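Local coordinates for protein ochratoxinase (Aspergillus niger, PDB 4C65) that hydrolyses the amide bond of the mycotoxin ochratoxin A, releasing phenylalanine, as a zinc-dependent carboxypeptidase of the amidohydrolase superfamily, at residues Y109-A123 with V132-S144. Residues are numbered along the deposited sequence; the frame is centred on the assembly and turned at random.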
loop_
_atom_site.group_PDB
_atom_site.type_symbol
_atom_site.label_atom_id
_atom_site.label_comp_id
_atom_site.label_asym_id
_atom_site.label_seq_id
_atom_site.Cartn_x
_atom_site.Cartn_y
_atom_site.Cartn_z
ATOM N N TYR A 109 -16.354 -43.245 5.361
ATOM C CA TYR A 109 -16.895 -41.907 5.218
ATOM C C TYR A 109 -16.741 -41.429 3.773
ATOM O O TYR A 109 -15.621 -41.136 3.352
ATOM C CB TYR A 109 -16.226 -40.952 6.238
ATOM C CG TYR A 109 -16.827 -41.134 7.631
ATOM C CD1 TYR A 109 -16.457 -42.222 8.437
ATOM C CD2 TYR A 109 -17.803 -40.250 8.103
ATOM C CE1 TYR A 109 -17.035 -42.411 9.671
ATOM C CE2 TYR A 109 -18.372 -40.425 9.348
ATOM C CZ TYR A 109 -18.002 -41.528 10.117
ATOM O OH TYR A 109 -18.570 -41.695 11.370
ATOM N N THR A 110 -17.855 -41.386 3.041
ATOM C CA THR A 110 -17.837 -41.033 1.641
ATOM C C THR A 110 -18.253 -39.580 1.358
ATOM O O THR A 110 -18.168 -39.112 0.226
ATOM C CB THR A 110 -18.685 -42.009 0.822
ATOM O OG1 THR A 110 -20.029 -42.006 1.287
ATOM C CG2 THR A 110 -18.134 -43.415 0.946
ATOM N N SER A 111 -18.715 -38.879 2.389
ATOM C CA SER A 111 -18.994 -37.453 2.289
ATOM C C SER A 111 -18.609 -36.735 3.574
ATOM O O SER A 111 -18.845 -37.237 4.667
ATOM C CB SER A 111 -20.482 -37.184 1.958
ATOM O OG SER A 111 -20.807 -37.542 0.610
ATOM N N TYR A 112 -18.039 -35.552 3.400
ATOM C CA TYR A 112 -17.669 -34.661 4.463
ATOM C C TYR A 112 -18.197 -33.247 4.146
ATOM O O TYR A 112 -18.094 -32.785 3.032
ATOM C CB TYR A 112 -16.154 -34.550 4.522
ATOM C CG TYR A 112 -15.381 -35.507 5.417
ATOM C CD1 TYR A 112 -16.006 -36.361 6.317
ATOM C CD2 TYR A 112 -13.983 -35.476 5.406
ATOM C CE1 TYR A 112 -15.247 -37.182 7.145
ATOM C CE2 TYR A 112 -13.237 -36.272 6.235
ATOM C CZ TYR A 112 -13.865 -37.139 7.086
ATOM O OH TYR A 112 -13.090 -37.908 7.907
ATOM N N ARG A 113 -18.769 -32.581 5.152
ATOM C CA ARG A 113 -19.014 -31.149 5.081
ATOM C C ARG A 113 -17.942 -30.415 5.871
ATOM O O ARG A 113 -17.911 -30.475 7.109
ATOM C CB ARG A 113 -20.419 -30.789 5.581
ATOM C CG ARG A 113 -20.829 -29.358 5.226
ATOM C CD ARG A 113 -22.222 -29.016 5.714
ATOM N NE ARG A 113 -22.324 -29.090 7.171
ATOM C CZ ARG A 113 -23.280 -28.530 7.906
ATOM N NH1 ARG A 113 -24.251 -27.811 7.348
ATOM N NH2 ARG A 113 -23.266 -28.674 9.224
ATOM N N ASP A 114 -17.044 -29.768 5.128
ATOM C CA ASP A 114 -15.980 -28.936 5.658
ATOM C C ASP A 114 -16.565 -27.564 5.992
ATOM O O ASP A 114 -17.160 -26.922 5.128
ATOM C CB ASP A 114 -14.888 -28.787 4.595
ATOM C CG ASP A 114 -13.851 -27.775 4.951
ATOM O OD1 ASP A 114 -13.500 -27.645 6.139
ATOM O OD2 ASP A 114 -13.322 -27.147 4.026
ATOM N N LEU A 115 -16.362 -27.103 7.221
ATOM C CA LEU A 115 -16.939 -25.833 7.668
ATOM C C LEU A 115 -15.911 -24.754 8.010
ATOM O O LEU A 115 -16.264 -23.638 8.409
ATOM C CB LEU A 115 -17.849 -26.094 8.857
ATOM C CG LEU A 115 -19.105 -26.893 8.533
ATOM C CD1 LEU A 115 -19.916 -27.087 9.807
ATOM C CD2 LEU A 115 -19.946 -26.182 7.470
ATOM N N ALA A 116 -14.632 -25.044 7.815
ATOM C CA ALA A 116 -13.617 -24.001 7.823
ATOM C C ALA A 116 -12.325 -24.599 7.311
ATOM O O ALA A 116 -11.784 -25.520 7.919
ATOM C CB ALA A 116 -13.413 -23.462 9.226
ATOM N N GLY A 117 -11.804 -24.108 6.211
ATOM C CA GLY A 117 -10.506 -24.587 5.765
ATOM C C GLY A 117 -10.356 -24.707 4.266
ATOM O O GLY A 117 -10.974 -23.960 3.499
ATOM N N TYR A 118 -9.564 -25.680 3.845
ATOM C CA TYR A 118 -9.120 -25.772 2.468
ATOM C C TYR A 118 -9.825 -26.885 1.704
ATOM O O TYR A 118 -9.254 -27.466 0.782
ATOM C CB TYR A 118 -7.605 -26.014 2.475
ATOM C CG TYR A 118 -6.798 -24.923 3.112
ATOM C CD1 TYR A 118 -6.806 -23.642 2.581
ATOM C CD2 TYR A 118 -6.060 -25.150 4.262
ATOM C CE1 TYR A 118 -6.092 -22.617 3.175
ATOM C CE2 TYR A 118 -5.308 -24.151 4.841
ATOM C CZ TYR A 118 -5.315 -22.885 4.293
ATOM O OH TYR A 118 -4.583 -21.864 4.869
ATOM N N GLY A 119 -11.043 -27.208 2.103
ATOM C CA GLY A 119 -11.802 -28.273 1.462
ATOM C C GLY A 119 -11.972 -28.076 -0.018
ATOM O O GLY A 119 -11.933 -29.021 -0.789
ATOM N N CYS A 120 -12.244 -26.843 -0.421
ATOM C CA CYS A 120 -12.450 -26.543 -1.838
ATOM C C CYS A 120 -11.190 -26.808 -2.610
ATOM O O CYS A 120 -11.218 -27.370 -3.715
ATOM C CB CYS A 120 -12.794 -25.082 -2.027
ATOM S SG CYS A 120 -14.373 -24.577 -1.353
ATOM N N GLU A 121 -10.073 -26.392 -2.027
ATOM C CA GLU A 121 -8.772 -26.511 -2.693
ATOM C C GLU A 121 -8.286 -27.978 -2.731
ATOM O O GLU A 121 -7.707 -28.426 -3.725
ATOM C CB GLU A 121 -7.744 -25.622 -1.983
ATOM C CG GLU A 121 -7.960 -24.120 -2.181
ATOM C CD GLU A 121 -9.151 -23.530 -1.418
ATOM O OE1 GLU A 121 -9.471 -23.993 -0.295
ATOM O OE2 GLU A 121 -9.752 -22.581 -1.957
ATOM N N VAL A 122 -8.526 -28.713 -1.654
ATOM C CA VAL A 122 -8.162 -30.123 -1.586
ATOM C C VAL A 122 -9.085 -30.966 -2.461
ATOM O O VAL A 122 -8.623 -31.932 -3.100
ATOM C CB VAL A 122 -8.143 -30.619 -0.136
ATOM C CG1 VAL A 122 -7.974 -32.128 -0.067
ATOM C CG2 VAL A 122 -7.017 -29.944 0.654
ATOM N N ALA A 123 -10.379 -30.618 -2.515
ATOM C CA ALA A 123 -11.340 -31.362 -3.373
ATOM C C ALA A 123 -10.852 -31.449 -4.815
ATOM O O ALA A 123 -11.048 -32.448 -5.496
ATOM C CB ALA A 123 -12.714 -30.744 -3.327
ATOM N N VAL A 132 -7.295 -39.515 -3.008
ATOM C CA VAL A 132 -8.577 -40.094 -2.768
ATOM C C VAL A 132 -9.200 -39.448 -1.536
ATOM O O VAL A 132 -8.492 -38.976 -0.637
ATOM C CB VAL A 132 -8.247 -41.586 -2.441
ATOM C CG1 VAL A 132 -9.318 -42.264 -1.613
ATOM C CG2 VAL A 132 -7.885 -42.408 -3.677
ATOM N N GLY A 133 -10.525 -39.423 -1.469
ATOM C CA GLY A 133 -11.186 -38.952 -0.261
ATOM C C GLY A 133 -12.686 -38.963 -0.410
ATOM O O GLY A 133 -13.201 -39.400 -1.443
ATOM N N PRO A 134 -13.402 -38.464 0.611
ATOM C CA PRO A 134 -14.838 -38.328 0.473
ATOM C C PRO A 134 -15.221 -37.213 -0.493
ATOM O O PRO A 134 -14.369 -36.410 -0.889
ATOM C CB PRO A 134 -15.304 -37.960 1.873
ATOM C CG PRO A 134 -14.102 -38.070 2.751
ATOM C CD PRO A 134 -12.898 -38.042 1.911
ATOM N N ASN A 135 -16.485 -37.214 -0.912
ATOM C CA ASN A 135 -17.064 -36.050 -1.495
ATOM C C ASN A 135 -16.911 -34.949 -0.480
ATOM O O ASN A 135 -17.294 -35.134 0.689
ATOM C CB ASN A 135 -18.538 -36.279 -1.782
ATOM C CG ASN A 135 -18.749 -37.253 -2.917
ATOM O OD1 ASN A 135 -18.459 -36.943 -4.059
ATOM N ND2 ASN A 135 -19.279 -38.428 -2.608
ATOM N N VAL A 136 -16.334 -33.826 -0.887
ATOM C CA VAL A 136 -16.165 -32.707 0.018
ATOM C C VAL A 136 -17.122 -31.570 -0.344
ATOM O O VAL A 136 -17.131 -31.088 -1.460
ATOM C CB VAL A 136 -14.707 -32.190 0.003
ATOM C CG1 VAL A 136 -14.555 -30.973 0.920
ATOM C CG2 VAL A 136 -13.754 -33.296 0.440
ATOM N N TYR A 137 -17.966 -31.184 0.605
ATOM C CA TYR A 137 -18.773 -29.996 0.474
ATOM C C TYR A 137 -18.198 -28.998 1.458
ATOM O O TYR A 137 -18.321 -29.171 2.676
ATOM C CB TYR A 137 -20.246 -30.285 0.790
ATOM C CG TYR A 137 -20.814 -31.369 -0.042
ATOM C CD1 TYR A 137 -20.625 -32.686 0.293
ATOM C CD2 TYR A 137 -21.556 -31.078 -1.166
ATOM C CE1 TYR A 137 -21.153 -33.710 -0.487
ATOM C CE2 TYR A 137 -22.078 -32.076 -1.962
ATOM C CZ TYR A 137 -21.875 -33.404 -1.621
ATOM O OH TYR A 137 -22.408 -34.395 -2.403
ATOM N N SER A 138 -17.563 -27.955 0.937
ATOM C CA SER A 138 -16.815 -27.049 1.765
ATOM C C SER A 138 -17.462 -25.673 1.812
ATOM O O SER A 138 -18.050 -25.214 0.845
ATOM C CB SER A 138 -15.377 -26.930 1.234
ATOM O OG SER A 138 -14.599 -26.040 2.022
ATOM N N SER A 139 -17.322 -25.029 2.968
ATOM C CA SER A 139 -17.755 -23.661 3.167
ATOM C C SER A 139 -16.698 -22.652 2.680
ATOM O O SER A 139 -16.969 -21.442 2.612
ATOM C CB SER A 139 -17.995 -23.441 4.650
ATOM O OG SER A 139 -16.787 -23.703 5.344
ATOM N N GLY A 140 -15.502 -23.141 2.340
ATOM C CA GLY A 140 -14.352 -22.265 2.190
ATOM C C GLY A 140 -14.052 -21.745 3.586
ATOM O O GLY A 140 -14.009 -22.533 4.545
ATOM N N ALA A 141 -13.875 -20.436 3.717
ATOM C CA ALA A 141 -13.617 -19.831 5.021
ATOM C C ALA A 141 -14.890 -19.715 5.850
ATOM O O ALA A 141 -15.964 -19.470 5.307
ATOM C CB ALA A 141 -13.031 -18.466 4.839
ATOM N N ALA A 142 -14.781 -19.968 7.153
ATOM C CA ALA A 142 -15.849 -19.613 8.087
ATOM C C ALA A 142 -15.881 -18.096 8.117
ATOM O O ALA A 142 -14.814 -17.462 8.148
ATOM C CB ALA A 142 -15.561 -20.162 9.476
ATOM N N LEU A 143 -17.081 -17.523 8.078
ATOM C CA LEU A 143 -17.221 -16.091 8.162
ATOM C C LEU A 143 -17.408 -15.636 9.611
ATOM O O LEU A 143 -18.215 -16.185 10.341
ATOM C CB LEU A 143 -18.398 -15.607 7.333
ATOM C CG LEU A 143 -18.536 -16.021 5.874
ATOM C CD1 LEU A 143 -19.546 -15.118 5.187
ATOM C CD2 LEU A 143 -17.222 -15.968 5.128
ATOM N N SER A 144 -16.676 -14.597 9.999
ATOM C CA SER A 144 -16.721 -14.056 11.336
ATOM C C SER A 144 -16.625 -12.549 11.316
ATOM O O SER A 144 -16.029 -11.956 10.423
ATOM C CB SER A 144 -15.570 -14.613 12.142
ATOM O OG SER A 144 -15.567 -14.136 13.469
HETATM O O HOH W 1 -22.443 -36.641 -1.462
HETATM O O HOH W 2 -12.042 -24.287 0.895
#
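S138 OG donates a 2.6 Å hydrogen bond to D114 OD2, striking it on the anti side, 33° out of the carboxylate plane. Both side chains leave the same face of two parallel strands, and D114 CG and S138 OG both lie anti to their own backbone N, which leans both groups off the face toward the start of the helix, G119 and C120. There C120 SG packs 3.6 Å from S138 CB. S138 OG also accepts from G140 N at 3.1 Å, closing an ST turn, while D114 OD1 takes A116 N in an Asx turn and F72 N from outside, so both carboxylate oxygens are engaged. Just beyond, G140 O is gripped from opposite faces by G117 N and S139 OG.

Strands 109-114 and 135-138 run 18° apart, joined by alternating backbone bonds; that from Y137 N to Y112 O (2.9 Å) is almost straight at 177°. Upstream on the D114 face, P134 CG sits over the Y112 ring, 4.0 Å from its centroid, a CH-pi contact, and A123 CB meets V136 CB at 4.1 Å. L115 O accepts a hydrogen bond from the active-site K204 NZ, and the L115 side chain lies near that of the zinc ligand H69. The two parallel strands and the intervening helix 119-127 form a beta-alpha-beta unit of the amidohydrolase TIM barrel, whose strand ends here border the metal centre.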